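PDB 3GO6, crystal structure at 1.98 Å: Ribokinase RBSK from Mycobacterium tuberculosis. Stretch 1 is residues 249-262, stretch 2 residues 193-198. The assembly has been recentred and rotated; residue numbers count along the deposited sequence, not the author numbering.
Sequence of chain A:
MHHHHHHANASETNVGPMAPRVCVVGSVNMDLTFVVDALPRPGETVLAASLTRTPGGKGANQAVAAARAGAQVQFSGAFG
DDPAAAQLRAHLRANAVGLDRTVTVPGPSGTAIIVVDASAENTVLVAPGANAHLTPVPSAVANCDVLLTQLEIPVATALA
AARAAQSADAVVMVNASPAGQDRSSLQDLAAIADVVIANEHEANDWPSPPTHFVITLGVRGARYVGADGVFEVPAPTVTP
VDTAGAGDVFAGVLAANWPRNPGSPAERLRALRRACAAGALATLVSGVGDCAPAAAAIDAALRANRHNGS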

# COMPACT_ATOMS: atom_id res chain seq x y z
N VAL A 249 18.92 7.04 7.65
CA VAL A 249 19.57 7.42 8.91
C VAL A 249 21.08 7.57 8.71
O VAL A 249 21.68 8.58 9.10
CB VAL A 249 19.25 6.42 10.07
CG1 VAL A 249 20.06 6.80 11.33
CG2 VAL A 249 17.74 6.44 10.41
N PHE A 250 21.71 6.57 8.08
CA PHE A 250 23.14 6.66 7.77
C PHE A 250 23.45 7.98 7.03
O PHE A 250 24.37 8.71 7.42
CB PHE A 250 23.57 5.44 6.94
CG PHE A 250 25.03 5.43 6.53
CD1 PHE A 250 25.95 4.63 7.23
CD2 PHE A 250 25.47 6.21 5.46
CE1 PHE A 250 27.31 4.62 6.86
CE2 PHE A 250 26.83 6.21 5.08
CZ PHE A 250 27.75 5.41 5.79
N ALA A 251 22.66 8.31 6.01
CA ALA A 251 22.93 9.48 5.17
C ALA A 251 22.77 10.79 5.94
O ALA A 251 23.61 11.70 5.83
CB ALA A 251 22.03 9.48 3.93
N GLY A 252 21.70 10.89 6.73
CA GLY A 252 21.43 12.11 7.50
C GLY A 252 22.50 12.33 8.55
O GLY A 252 22.96 13.47 8.76
N VAL A 253 22.90 11.26 9.21
CA VAL A 253 23.99 11.35 10.21
C VAL A 253 25.34 11.69 9.56
O VAL A 253 26.13 12.46 10.13
CB VAL A 253 24.09 10.07 11.07
CG1 VAL A 253 25.34 10.11 11.99
CG2 VAL A 253 22.82 9.92 11.88
N LEU A 254 25.61 11.12 8.39
CA LEU A 254 26.82 11.47 7.66
C LEU A 254 26.83 12.98 7.36
O LEU A 254 27.85 13.66 7.59
CB LEU A 254 26.97 10.64 6.37
CG LEU A 254 28.38 10.67 5.77
CD1 LEU A 254 29.31 9.79 6.61
CD2 LEU A 254 28.40 10.20 4.32
N ALA A 255 25.70 13.49 6.86
CA ALA A 255 25.58 14.93 6.57
C ALA A 255 25.79 15.80 7.81
O ALA A 255 26.42 16.86 7.74
CB ALA A 255 24.23 15.25 5.92
N ALA A 256 25.27 15.32 8.95
CA ALA A 256 25.34 16.06 10.21
C ALA A 256 26.75 16.09 10.81
O ALA A 256 27.01 16.89 11.73
CB ALA A 256 24.38 15.45 11.21
N ASN A 257 27.64 15.23 10.31
CA ASN A 257 29.02 15.08 10.83
C ASN A 257 30.16 15.33 9.85
O ASN A 257 31.33 15.33 10.25
CB ASN A 257 29.18 13.68 11.45
CG ASN A 257 28.40 13.53 12.73
OD1 ASN A 257 28.87 13.93 13.79
ND2 ASN A 257 27.19 12.99 12.65
N TRP A 258 29.84 15.53 8.58
CA TRP A 258 30.84 15.76 7.56
C TRP A 258 31.48 17.15 7.68
O TRP A 258 30.76 18.15 7.82
CB TRP A 258 30.22 15.62 6.17
CG TRP A 258 31.23 15.27 5.11
CD1 TRP A 258 31.83 16.13 4.23
CD2 TRP A 258 31.72 13.96 4.79
NE1 TRP A 258 32.68 15.43 3.39
CE2 TRP A 258 32.63 14.10 3.72
CE3 TRP A 258 31.50 12.68 5.33
CZ2 TRP A 258 33.29 13.01 3.15
CZ3 TRP A 258 32.15 11.60 4.77
CH2 TRP A 258 33.05 11.77 3.70
N PRO A 259 32.83 17.24 7.62
CA PRO A 259 33.50 18.55 7.77
C PRO A 259 33.31 19.47 6.54
O PRO A 259 32.98 18.99 5.48
CB PRO A 259 34.98 18.16 7.86
CG PRO A 259 35.07 16.90 7.05
CD PRO A 259 33.81 16.15 7.41
N ARG A 260 33.56 20.77 6.70
CA ARG A 260 33.60 21.72 5.56
C ARG A 260 34.78 21.42 4.62
O ARG A 260 35.82 20.93 5.08
CB ARG A 260 33.65 23.16 6.06
CG ARG A 260 32.53 23.49 7.10
CD ARG A 260 32.46 24.99 7.43
NE ARG A 260 31.82 25.24 8.73
CZ ARG A 260 31.30 26.40 9.11
NH1 ARG A 260 31.31 27.46 8.29
NH2 ARG A 260 30.74 26.52 10.31
N ASN A 261 34.60 21.68 3.32
CA ASN A 261 35.63 21.41 2.31
C ASN A 261 36.94 22.19 2.63
O ASN A 261 36.86 23.28 3.21
CB ASN A 261 35.14 21.78 0.91
CG ASN A 261 34.00 20.87 0.39
OD1 ASN A 261 33.96 19.65 0.64
ND2 ASN A 261 33.08 21.47 -0.39
N PRO A 262 38.13 21.64 2.30
CA PRO A 262 38.42 20.34 1.66
C PRO A 262 38.31 19.20 2.67
O PRO A 262 38.17 18.04 2.27
CB PRO A 262 39.88 20.48 1.19
CG PRO A 262 40.30 21.89 1.51
CD PRO A 262 39.38 22.36 2.60
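Stretch 2 193-198: ADVVIA

Ala193 and Asp194 are loop or turn, and the strand begins at Val195, running nearly antiparallel to the helix of stretch 1: the N-to-C directions differ by 161°, and the axes come within 9.8 Å. The strand's alternation sets the first rule. Val195 and Ile197 point toward stretch 1, Val196 points away.

Along the helix, Phe250 comes first, its CD2 4.0 Å from CG2 of Ile197, an oblique approach to the ring. Ala251 follows, and its small side chain goes with the shortest CA-CA distance in the register between the stretches, 7.0 Å from Ala251 CA to Ile197 CA; its CB lies 3.8 Å from Ile197 CD1. Gly252 and Val253 take no part. One turn on from Phe250, Leu254 bridges both inward strand residues, with CD2 3.6 Å from Ile197 CD1 and 4.1 Å from Val195 CG1.

From Trp258 to Asn261 the chain is extended, yet the CA-to-CB bond of Trp258 still points toward stretch 2. Val195 CG1 lies over one face of the ring, while the closest pair is Trp258 CE2 and Val195 CG2 at 3.5 Å. At the partly exposed margin apolar packing gives way to polarity: Asn261 ND2 donates a weak hydrogen bond to Asp194 OD2 at 3.4 Å.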

# COMPACT_ATOMS: atom_id res chain seq x y z
N ALA A 193 29.64 16.24 -7.59
CA ALA A 193 29.38 15.74 -6.22
C ALA A 193 30.67 15.57 -5.42
O ALA A 193 31.63 14.99 -5.93
CB ALA A 193 28.60 14.40 -6.25
N ASP A 194 30.68 16.06 -4.19
CA ASP A 194 31.77 15.85 -3.26
C ASP A 194 31.71 14.44 -2.65
O ASP A 194 32.74 13.75 -2.56
CB ASP A 194 31.75 16.91 -2.13
CG ASP A 194 32.01 18.34 -2.65
OD1 ASP A 194 32.95 18.52 -3.46
OD2 ASP A 194 31.27 19.28 -2.25
N VAL A 195 30.51 14.04 -2.23
CA VAL A 195 30.28 12.77 -1.52
C VAL A 195 29.08 12.12 -2.17
O VAL A 195 28.08 12.81 -2.43
CB VAL A 195 29.94 13.01 -0.01
CG1 VAL A 195 29.79 11.69 0.78
CG2 VAL A 195 30.96 13.90 0.65
N VAL A 196 29.17 10.82 -2.44
CA VAL A 196 28.04 10.05 -2.91
C VAL A 196 27.87 8.87 -1.97
O VAL A 196 28.85 8.18 -1.64
CB VAL A 196 28.19 9.55 -4.37
CG1 VAL A 196 27.00 8.70 -4.76
CG2 VAL A 196 28.27 10.74 -5.31
N ILE A 197 26.62 8.67 -1.53
CA ILE A 197 26.25 7.56 -0.65
C ILE A 197 25.36 6.67 -1.45
O ILE A 197 24.38 7.13 -2.05
CB ILE A 197 25.48 8.06 0.60
CG1 ILE A 197 26.30 9.12 1.35
CG2 ILE A 197 25.07 6.88 1.53
CD1 ILE A 197 25.45 10.01 2.30
N ALA A 198 25.70 5.38 -1.48
CA ALA A 198 24.92 4.44 -2.27
C ALA A 198 25.18 3.03 -1.79
O ALA A 198 26.25 2.75 -1.27
CB ALA A 198 25.29 4.56 -3.74